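Local coordinates for protein phosphoribosylformylglycinamidine synthase 2 (PDB 3VIU) that binds adenosine-5'-diphosphate and a magnesium ion, and contains two pairs of AIR synthase-related N- and C-terminal domains, at residues A[434-437]-A[438-441]; A[552-555]-A[556-560]; A[668-671]-A[672-676]. All coordinates share one frame; numbering follows the deposited sequence.

Overall arrangement
All three contacts are local ones, in the second of the two AIR synthase-related halves of the chain, and they follow one another in sequence. Interaction 1 is the turn between strands 432-436 and 441-448 of a mixed sheet. Interaction 2 lies in the loop that runs from strand 538-548 of that sheet to strand 563-567 of the next. Interaction 3 starts helix 670-679, which packs on the sheet that contains strand 563-567. Centres of interactions 1 and 2 are about 21 Å apart, those of 2 and 3 about 18 Å. In interaction 2 the side chain of Met555 is about 7 Å from the magnesium ion, which Asp430, Asn472 and Asp620 bind.

Interaction 1 (A[434-437]-A[438-441]); sequences LWIK and GTRL
Ile436 O meets both the backbone N and the hydroxyl of Thr439 at the tip of a beta hairpin, where a type II beta turn from Ile436 to Thr439 joins strands 432-436 and 441-448. Thr439 OG1 gives its hydrogen bond to Ile436 O at 2.8 Å. Thr439 N reaches the same oxygen at 3.1 Å, with a bent N-H...O angle of 142°. One carbonyl oxygen is thus gripped twice by one residue. Thr439 OG1 also accepts from Leu441 N at 2.8 Å, which makes an ST turn. Its torsion allows both roles: OG1 sits between the backbone N and the carbonyl carbon (chi1 82°). Ile436 N donates to Leu441 O at 3.0 Å, the strand-pair bond next to the turn. Beside it Ile436 CD1 packs on Leu441 CB at 4.0 Å, the two side chains running side by side. Trp435 has CG anti to its N, which lays the indole alongside the turn. Its NE1 donates to Thr439 O at 3.0 Å, nearly straight at 166°, and that oxygen lies in the ring plane. Gly438 holds the third position of the type II turn, with the positive phi that glycine accepts easily. Further out, Ala423 and Arg421 pair with the backbones of Trp435 and Lys437, while Trp78 touches Thr439 and Leu441. Leu425 and Val549 touch the indole, and Lys437 CA lies over one of its faces, toward the rim.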
ATOM      1  N   LEU A 434      15.459  -1.726  -3.493  1.00 15.68           N
ATOM      2  CA  LEU A 434      15.679  -2.325  -4.807  1.00 16.91           C
ATOM      3  C   LEU A 434      16.781  -1.574  -5.552  1.00 17.69           C
ATOM      4  O   LEU A 434      16.642  -0.389  -5.856  1.00 16.51           O
ATOM      5  CB  LEU A 434      14.396  -2.287  -5.647  1.00 16.30           C
ATOM      6  CG  LEU A 434      13.174  -3.125  -5.260  1.00 17.86           C
ATOM      7  CD1 LEU A 434      13.581  -4.579  -5.108  1.00 17.12           C
ATOM      8  CD2 LEU A 434      12.557  -2.603  -3.979  1.00 17.24           C
ATOM      9  N   TRP A 435      17.873  -2.273  -5.848  1.00 18.79           N
ATOM     10  CA  TRP A 435      18.998  -1.680  -6.559  1.00 18.96           C
ATOM     11  C   TRP A 435      18.783  -1.700  -8.067  1.00 18.88           C
ATOM     12  O   TRP A 435      18.405  -2.717  -8.641  1.00 19.07           O
ATOM     13  CB  TRP A 435      20.287  -2.429  -6.201  1.00 19.97           C
ATOM     14  CG  TRP A 435      21.472  -2.138  -7.090  1.00 20.36           C
ATOM     15  CD1 TRP A 435      21.886  -0.912  -7.541  1.00 21.51           C
ATOM     16  CD2 TRP A 435      22.446  -3.081  -7.552  1.00 19.39           C
ATOM     17  NE1 TRP A 435      23.059  -1.036  -8.249  1.00 20.39           N
ATOM     18  CE2 TRP A 435      23.426  -2.355  -8.271  1.00 19.31           C
ATOM     19  CE3 TRP A 435      22.588  -4.470  -7.427  1.00 19.87           C
ATOM     20  CZ2 TRP A 435      24.532  -2.972  -8.860  1.00 18.15           C
ATOM     21  CZ3 TRP A 435      23.693  -5.085  -8.016  1.00 18.34           C
ATOM     22  CH2 TRP A 435      24.648  -4.332  -8.724  1.00 18.05           C
ATOM     23  N   ILE A 436      19.001  -0.558  -8.703  1.00 19.69           N
ATOM     24  CA  ILE A 436      18.858  -0.469 -10.142  1.00 19.08           C
ATOM     25  C   ILE A 436      20.232  -0.764 -10.732  1.00 21.05           C
ATOM     26  O   ILE A 436      21.126   0.085 -10.703  1.00 21.16           O
ATOM     27  CB  ILE A 436      18.413   0.923 -10.579  1.00 17.50           C
ATOM     28  CG1 ILE A 436      17.044   1.236  -9.985  1.00 15.53           C
ATOM     29  CG2 ILE A 436      18.362   0.995 -12.094  1.00 17.99           C
ATOM     30  CD1 ILE A 436      16.595   2.649 -10.220  1.00 13.91           C
ATOM     31  N   LYS A 437      20.387  -1.980 -11.255  1.00 21.30           N
ATOM     32  CA  LYS A 437      21.644  -2.426 -11.840  1.00 20.51           C
ATOM     33  C   LYS A 437      22.155  -1.477 -12.908  1.00 17.95           C
ATOM     34  O   LYS A 437      21.379  -0.919 -13.677  1.00 17.77           O
ATOM     35  CB  LYS A 437      21.484  -3.827 -12.439  1.00 23.97           C
ATOM     36  CG  LYS A 437      21.139  -4.912 -11.437  1.00 27.05           C
ATOM     37  CD  LYS A 437      21.037  -6.252 -12.142  1.00 30.27           C
ATOM     38  CE  LYS A 437      20.499  -7.328 -11.223  1.00 31.62           C
ATOM     39  NZ  LYS A 437      21.382  -7.524 -10.042  1.00 33.99           N
ATOM     40  N   GLY A 438      23.471  -1.305 -12.947  1.00 16.43           N
ATOM     41  CA  GLY A 438      24.070  -0.419 -13.924  1.00 18.07           C
ATOM     42  C   GLY A 438      24.160   1.006 -13.409  1.00 19.01           C
ATOM     43  O   GLY A 438      24.771   1.860 -14.054  1.00 19.70           O
ATOM     44  N   THR A 439      23.549   1.264 -12.251  1.00 18.23           N
ATOM     45  CA  THR A 439      23.575   2.593 -11.652  1.00 16.62           C
ATOM     46  C   THR A 439      23.928   2.500 -10.178  1.00 18.19           C
ATOM     47  O   THR A 439      24.121   1.414  -9.635  1.00 18.44           O
ATOM     48  CB  THR A 439      22.205   3.298 -11.729  1.00 16.45           C
ATOM     49  OG1 THR A 439      21.368   2.841 -10.654  1.00 13.60           O
ATOM     50  CG2 THR A 439      21.529   3.015 -13.065  1.00 12.68           C
ATOM     51  N   ARG A 440      23.994   3.658  -9.533  1.00 18.37           N
ATOM     52  CA  ARG A 440      24.292   3.726  -8.114  1.00 19.59           C
ATOM     53  C   ARG A 440      22.985   3.976  -7.380  1.00 19.73           C
ATOM     54  O   ARG A 440      22.961   4.155  -6.168  1.00 22.11           O
ATOM     55  CB  ARG A 440      25.248   4.871  -7.852  1.00 19.81           C
ATOM     56  CG  ARG A 440      26.490   4.813  -8.718  1.00 23.12           C
ATOM     57  CD  ARG A 440      27.318   6.047  -8.498  1.00 22.61           C
ATOM     58  NE  ARG A 440      27.583   6.235  -7.080  1.00 23.77           N
ATOM     59  CZ  ARG A 440      28.115   7.335  -6.571  1.00 25.23           C
ATOM     60  NH1 ARG A 440      28.432   8.343  -7.376  1.00 23.78           N
ATOM     61  NH2 ARG A 440      28.332   7.421  -5.262  1.00 25.97           N
ATOM     62  N   LEU A 441      21.895   3.975  -8.137  1.00 19.58           N
ATOM     63  CA  LEU A 441      20.576   4.231  -7.589  1.00 18.94           C
ATOM     64  C   LEU A 441      19.918   3.059  -6.880  1.00 17.72           C
ATOM     65  O   LEU A 441      20.053   1.898  -7.276  1.00 16.32           O
ATOM     66  CB  LEU A 441      19.645   4.728  -8.694  1.00 19.48           C
ATOM     67  CG  LEU A 441      20.079   6.025  -9.377  1.00 21.69           C
ATOM     68  CD1 LEU A 441      19.175   6.297 -10.567  1.00 20.23           C
ATOM     69  CD2 LEU A 441      20.034   7.170  -8.376  1.00 20.11           C
TER

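Interaction 2 (A[552-555]-A[556-560]); sequences RAEM and GFRRP
The guanidinium of Arg558 carries Glu554 CG over one face, and the carboxylate of Glu554 is stacked against it with the two planes 28° apart. Glu554 CG comes to 3.2 Å from Arg558 NH1, toward the rim of the flat group. Glu554 OE1 and Arg558 NH2, 3.4 Å apart, form a salt bridge. OE1 stands above the guanidinium plane, off the line of its N-H bonds, and the pairing is electrostatic. Glu554 CG stands between the backbone N and the carbonyl carbon (chi1 53°), which lays CG and the carboxylate over the guanidinium. Tyr637 OH is hydrogen-bonded to Glu554 OE2. Water 1 donates to the same oxygen at 2.7 Å and accepts from Gly556 N at 2.8 Å, tying the carboxylate to the backbone. Water 2 adds a bridge from Glu554 OE1 to Arg558 NH1, weak on the arginine side. The contact sits at the bend of the loop between strands 538-548 and 563-567, which links two sheets, with Met555 and Phe557 against helix 625-634. The buried carboxylate is held by a tyrosine and two waters, and its attraction to Arg558 is probably one of charge and stacking.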
ATOM      1  N   ARG A 552      23.867   3.170   2.117  1.00 24.79           N
ATOM      2  CA  ARG A 552      22.669   2.526   2.623  1.00 24.47           C
ATOM      3  C   ARG A 552      22.918   2.031   4.035  1.00 23.15           C
ATOM      4  O   ARG A 552      24.060   1.825   4.434  1.00 24.87           O
ATOM      5  CB  ARG A 552      22.304   1.347   1.703  1.00 26.59           C
ATOM      6  CG  ARG A 552      21.116   0.494   2.140  1.00 34.59           C
ATOM      7  CD  ARG A 552      21.507  -0.621   3.122  1.00 38.46           C
ATOM      8  NE  ARG A 552      21.604  -1.948   2.502  1.00 40.25           N
ATOM      9  CZ  ARG A 552      22.447  -2.271   1.525  1.00 39.64           C
ATOM     10  NH1 ARG A 552      23.280  -1.364   1.032  1.00 37.93           N
ATOM     11  NH2 ARG A 552      22.469  -3.509   1.050  1.00 39.78           N
ATOM     12  N   ALA A 553      21.845   1.851   4.792  1.00 18.86           N
ATOM     13  CA  ALA A 553      21.962   1.352   6.145  1.00 17.21           C
ATOM     14  C   ALA A 553      20.957   0.234   6.331  1.00 16.55           C
ATOM     15  O   ALA A 553      19.886   0.250   5.738  1.00 17.87           O
ATOM     16  CB  ALA A 553      21.692   2.470   7.146  1.00 15.56           C
ATOM     17  N   GLU A 554      21.317  -0.761   7.125  1.00 18.14           N
ATOM     18  CA  GLU A 554      20.393  -1.843   7.411  1.00 19.50           C
ATOM     19  C   GLU A 554      20.291  -1.926   8.926  1.00 20.14           C
ATOM     20  O   GLU A 554      21.098  -1.335   9.642  1.00 20.94           O
ATOM     21  CB  GLU A 554      20.849  -3.164   6.777  1.00 20.16           C
ATOM     22  CG  GLU A 554      22.255  -3.626   7.066  1.00 21.81           C
ATOM     23  CD  GLU A 554      22.603  -4.878   6.261  1.00 24.59           C
ATOM     24  OE1 GLU A 554      23.064  -4.746   5.106  1.00 21.89           O
ATOM     25  OE2 GLU A 554      22.390  -5.997   6.778  1.00 24.18           O
HETATM   26  N   MSE A 555      19.297  -2.646   9.418  1.00 20.51           N
HETATM   27  CA  MSE A 555      19.060  -2.732  10.849  1.00 20.42           C
HETATM   28  C   MSE A 555      19.951  -3.653  11.669  1.00 18.49           C
HETATM   29  O   MSE A 555      20.124  -3.433  12.863  1.00 18.21           O
HETATM   30  CB  MSE A 555      17.621  -3.152  11.084  1.00 23.88           C
HETATM   31  CG  MSE A 555      17.393  -4.598  10.718  1.00 30.26           C
HETATM   32 SE   MSE A 555      15.659  -5.189  11.261  1.00 47.12          SE
HETATM   33  CE  MSE A 555      15.913  -5.062  13.165  1.00 43.89           C
ATOM     34  N   GLY A 556      20.502  -4.687  11.048  1.00 16.01           N
ATOM     35  CA  GLY A 556      21.309  -5.632  11.799  1.00 14.84           C
ATOM     36  C   GLY A 556      22.671  -5.203  12.314  1.00 15.88           C
ATOM     37  O   GLY A 556      23.448  -4.563  11.594  1.00 15.62           O
ATOM     38  N   PHE A 557      22.967  -5.537  13.569  1.00 13.59           N
ATOM     39  CA  PHE A 557      24.280  -5.218  14.107  1.00 15.35           C
ATOM     40  C   PHE A 557      25.218  -6.066  13.259  1.00 17.23           C
ATOM     41  O   PHE A 557      25.041  -7.277  13.157  1.00 17.34           O
ATOM     42  CB  PHE A 557      24.398  -5.621  15.579  1.00 14.78           C
ATOM     43  CG  PHE A 557      23.568  -4.782  16.513  1.00 14.22           C
ATOM     44  CD1 PHE A 557      23.490  -3.401  16.352  1.00 11.97           C
ATOM     45  CD2 PHE A 557      22.894  -5.374  17.580  1.00 13.22           C
ATOM     46  CE1 PHE A 557      22.758  -2.621  17.238  1.00 15.74           C
ATOM     47  CE2 PHE A 557      22.157  -4.604  18.478  1.00 16.44           C
ATOM     48  CZ  PHE A 557      22.087  -3.221  18.308  1.00 16.55           C
ATOM     49  N   ARG A 558      26.217  -5.440  12.649  1.00 20.70           N
ATOM     50  CA  ARG A 558      27.111  -6.187  11.786  1.00 24.21           C
ATOM     51  C   ARG A 558      28.462  -6.567  12.349  1.00 25.08           C
ATOM     52  O   ARG A 558      29.093  -7.510  11.865  1.00 25.80           O
ATOM     53  CB  ARG A 558      27.283  -5.438  10.462  1.00 27.36           C
ATOM     54  CG  ARG A 558      26.434  -6.035   9.344  1.00 31.97           C
ATOM     55  CD  ARG A 558      26.540  -5.255   8.046  1.00 35.41           C
ATOM     56  NE  ARG A 558      25.855  -3.970   8.122  1.00 37.62           N
ATOM     57  CZ  ARG A 558      25.689  -3.154   7.087  1.00 38.77           C
ATOM     58  NH1 ARG A 558      25.052  -2.005   7.242  1.00 38.72           N
ATOM     59  NH2 ARG A 558      26.164  -3.487   5.894  1.00 40.73           N
ATOM     60  N   ARG A 559      28.907  -5.853  13.376  1.00 25.77           N
ATOM     61  CA  ARG A 559      30.206  -6.133  13.971  1.00 26.75           C
ATOM     62  C   ARG A 559      30.287  -5.665  15.412  1.00 26.17           C
ATOM     63  O   ARG A 559      29.601  -4.722  15.811  1.00 27.14           O
ATOM     64  CB  ARG A 559      31.311  -5.457  13.152  1.00 29.39           C
ATOM     65  CG  ARG A 559      30.937  -4.058  12.664  1.00 33.80           C
ATOM     66  CD  ARG A 559      32.107  -3.298  12.032  1.00 36.92           C
ATOM     67  NE  ARG A 559      32.683  -3.979  10.874  1.00 40.79           N
ATOM     68  CZ  ARG A 559      33.702  -4.837  10.932  1.00 43.35           C
ATOM     69  NH1 ARG A 559      34.271  -5.128  12.099  1.00 43.01           N
ATOM     70  NH2 ARG A 559      34.160  -5.403   9.822  1.00 42.15           N
ATOM     71  N   PRO A 560      31.129  -6.325  16.217  1.00 25.02           N
ATOM     72  CA  PRO A 560      31.295  -5.954  17.626  1.00 24.47           C
ATOM     73  C   PRO A 560      32.143  -4.687  17.785  1.00 22.75           C
ATOM     74  O   PRO A 560      32.944  -4.363  16.906  1.00 21.54           O
ATOM     75  CB  PRO A 560      31.977  -7.182  18.221  1.00 23.82           C
ATOM     76  CG  PRO A 560      32.820  -7.671  17.075  1.00 24.78           C
ATOM     77  CD  PRO A 560      31.865  -7.565  15.908  1.00 24.63           C
TER
HETATM   78  O   HOH W   1      20.411  -6.164   8.664  1.00 12.03           O
HETATM   79  O   HOH W   2      23.849  -1.840   4.762  1.00 76.80           O

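Interaction 3 (A[668-671]-A[672-676]); sequences TRLQ and EATLL
Charge pairs Arg669 with Glu672 across the first turn of helix 670-679. Arg669 NH1 lies 2.7 Å from Glu672 OE1 in a salt bridge, and it donates to Glu672 OE2 at 2.8 Å on the syn side. NH1 alone reaches both oxygens; the guanidinium and carboxylate planes are tilted 53° to each other. Bends at chi2 (-81°) and chi3 fold the arginine chain back to the acid. Water 3 donates to Glu672 OE2 and to Thr668 O, joining the carboxylate to the backbone ahead of the helix. Among the backbone bonds, Thr674 N reaches Leu670 O at 2.9 Å and Leu675 N reaches Gln671 O at 2.8 Å. Ala673 N meets Arg669 O only weakly. The hydroxyl Thr674 OG1 lies close to two carbonyls, Leu670 O at 3.1 Å and Gln671 O at 2.9 Å, and its one proton could serve either. The apolar contact is Leu670 CD1 on Thr674 CG2 at 3.7 Å. Both side chains rest on Leu565 of strand 563-567, and Ala673 touches Val665 of strand 661-665. The arrangement is that of a helix N-terminus, with Arg669 at the N-cap position and the first turn packed on the mixed sheet of the second C-terminal AIR synthase-related domain.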
ATOM      1  N   THR A 668      35.944   5.716  16.545  1.00 28.65           N
ATOM      2  CA  THR A 668      36.593   6.996  16.285  1.00 31.32           C
ATOM      3  C   THR A 668      35.739   8.007  15.506  1.00 32.80           C
ATOM      4  O   THR A 668      36.255   9.009  15.004  1.00 34.89           O
ATOM      5  CB  THR A 668      37.943   6.781  15.541  1.00 30.69           C
ATOM      6  OG1 THR A 668      37.705   6.245  14.232  1.00 30.58           O
ATOM      7  CG2 THR A 668      38.817   5.803  16.311  1.00 29.20           C
ATOM      8  N   ARG A 669      34.435   7.763  15.421  1.00 31.09           N
ATOM      9  CA  ARG A 669      33.551   8.671  14.694  1.00 29.76           C
ATOM     10  C   ARG A 669      32.439   9.202  15.584  1.00 28.42           C
ATOM     11  O   ARG A 669      31.623  10.022  15.158  1.00 27.35           O
ATOM     12  CB  ARG A 669      32.947   7.947  13.494  1.00 30.31           C
ATOM     13  CG  ARG A 669      33.984   7.469  12.506  1.00 33.43           C
ATOM     14  CD  ARG A 669      34.411   8.591  11.593  1.00 33.37           C
ATOM     15  NE  ARG A 669      33.768   8.468  10.289  1.00 35.52           N
ATOM     16  CZ  ARG A 669      33.593   9.478   9.447  1.00 36.13           C
ATOM     17  NH1 ARG A 669      34.008  10.695   9.775  1.00 35.26           N
ATOM     18  NH2 ARG A 669      33.011   9.268   8.273  1.00 39.57           N
ATOM     19  N   LEU A 670      32.430   8.735  16.827  1.00 26.37           N
ATOM     20  CA  LEU A 670      31.423   9.124  17.805  1.00 25.38           C
ATOM     21  C   LEU A 670      31.211  10.629  17.967  1.00 25.36           C
ATOM     22  O   LEU A 670      30.071  11.102  17.980  1.00 25.63           O
ATOM     23  CB  LEU A 670      31.762   8.509  19.163  1.00 22.46           C
ATOM     24  CG  LEU A 670      30.783   8.791  20.300  1.00 23.69           C
ATOM     25  CD1 LEU A 670      29.364   8.365  19.892  1.00 23.62           C
ATOM     26  CD2 LEU A 670      31.240   8.044  21.551  1.00 21.29           C
ATOM     27  N   GLN A 671      32.300  11.379  18.083  1.00 26.00           N
ATOM     28  CA  GLN A 671      32.204  12.823  18.270  1.00 27.24           C
ATOM     29  C   GLN A 671      31.536  13.581  17.124  1.00 25.86           C
ATOM     30  O   GLN A 671      30.767  14.513  17.371  1.00 25.57           O
ATOM     31  CB  GLN A 671      33.585  13.433  18.524  1.00 30.47           C
ATOM     32  CG  GLN A 671      33.494  14.898  18.935  1.00 36.59           C
ATOM     33  CD  GLN A 671      34.836  15.609  18.938  1.00 40.33           C
ATOM     34  OE1 GLN A 671      34.959  16.712  19.472  1.00 41.12           O
ATOM     35  NE2 GLN A 671      35.844  14.987  18.334  1.00 41.56           N
ATOM     36  N   GLU A 672      31.839  13.204  15.884  1.00 22.75           N
ATOM     37  CA  GLU A 672      31.244  13.865  14.723  1.00 24.71           C
ATOM     38  C   GLU A 672      29.743  13.609  14.655  1.00 23.57           C
ATOM     39  O   GLU A 672      28.973  14.470  14.230  1.00 21.63           O
ATOM     40  CB  GLU A 672      31.859  13.355  13.423  1.00 27.80           C
ATOM     41  CG  GLU A 672      33.346  13.534  13.277  1.00 30.13           C
ATOM     42  CD  GLU A 672      33.864  12.755  12.094  1.00 32.40           C
ATOM     43  OE1 GLU A 672      33.464  13.068  10.950  1.00 33.49           O
ATOM     44  OE2 GLU A 672      34.658  11.818  12.310  1.00 35.43           O
ATOM     45  N   ALA A 673      29.340  12.409  15.057  1.00 23.64           N
ATOM     46  CA  ALA A 673      27.935  12.039  15.035  1.00 23.36           C
ATOM     47  C   ALA A 673      27.207  12.807  16.117  1.00 24.27           C
ATOM     48  O   ALA A 673      26.158  13.401  15.869  1.00 26.27           O
ATOM     49  CB  ALA A 673      27.782  10.537  15.254  1.00 21.64           C
ATOM     50  N   THR A 674      27.772  12.809  17.319  1.00 25.00           N
ATOM     51  CA  THR A 674      27.146  13.511  18.426  1.00 25.68           C
ATOM     52  C   THR A 674      27.136  15.019  18.188  1.00 25.50           C
ATOM     53  O   THR A 674      26.250  15.734  18.655  1.00 27.07           O
ATOM     54  CB  THR A 674      27.858  13.198  19.757  1.00 26.01           C
ATOM     55  OG1 THR A 674      29.238  13.570  19.666  1.00 26.66           O
ATOM     56  CG2 THR A 674      27.749  11.710  20.074  1.00 25.67           C
ATOM     57  N   LEU A 675      28.121  15.502  17.450  1.00 24.61           N
ATOM     58  CA  LEU A 675      28.193  16.919  17.154  1.00 25.52           C
ATOM     59  C   LEU A 675      27.027  17.255  16.223  1.00 25.51           C
ATOM     60  O   LEU A 675      26.361  18.278  16.384  1.00 25.42           O
ATOM     61  CB  LEU A 675      29.539  17.231  16.489  1.00 28.22           C
ATOM     62  CG  LEU A 675      30.075  18.666  16.507  1.00 31.27           C
ATOM     63  CD1 LEU A 675      29.273  19.544  15.562  1.00 31.64           C
ATOM     64  CD2 LEU A 675      30.033  19.206  17.938  1.00 32.72           C
ATOM     65  N   LEU A 676      26.765  16.369  15.263  1.00 25.50           N
ATOM     66  CA  LEU A 676      25.681  16.563  14.303  1.00 24.92           C
ATOM     67  C   LEU A 676      24.311  16.602  14.991  1.00 25.62           C
ATOM     68  O   LEU A 676      23.520  17.523  14.769  1.00 24.43           O
ATOM     69  CB  LEU A 676      25.723  15.454  13.243  1.00 24.70           C
ATOM     70  CG  LEU A 676      24.658  15.398  12.137  1.00 25.63           C
ATOM     71  CD1 LEU A 676      25.180  14.569  10.966  1.00 25.39           C
ATOM     72  CD2 LEU A 676      23.360  14.788  12.676  1.00 26.34           C
TER
HETATM   73  O   HOH W   3      34.591  11.511  15.204  1.00 25.95           O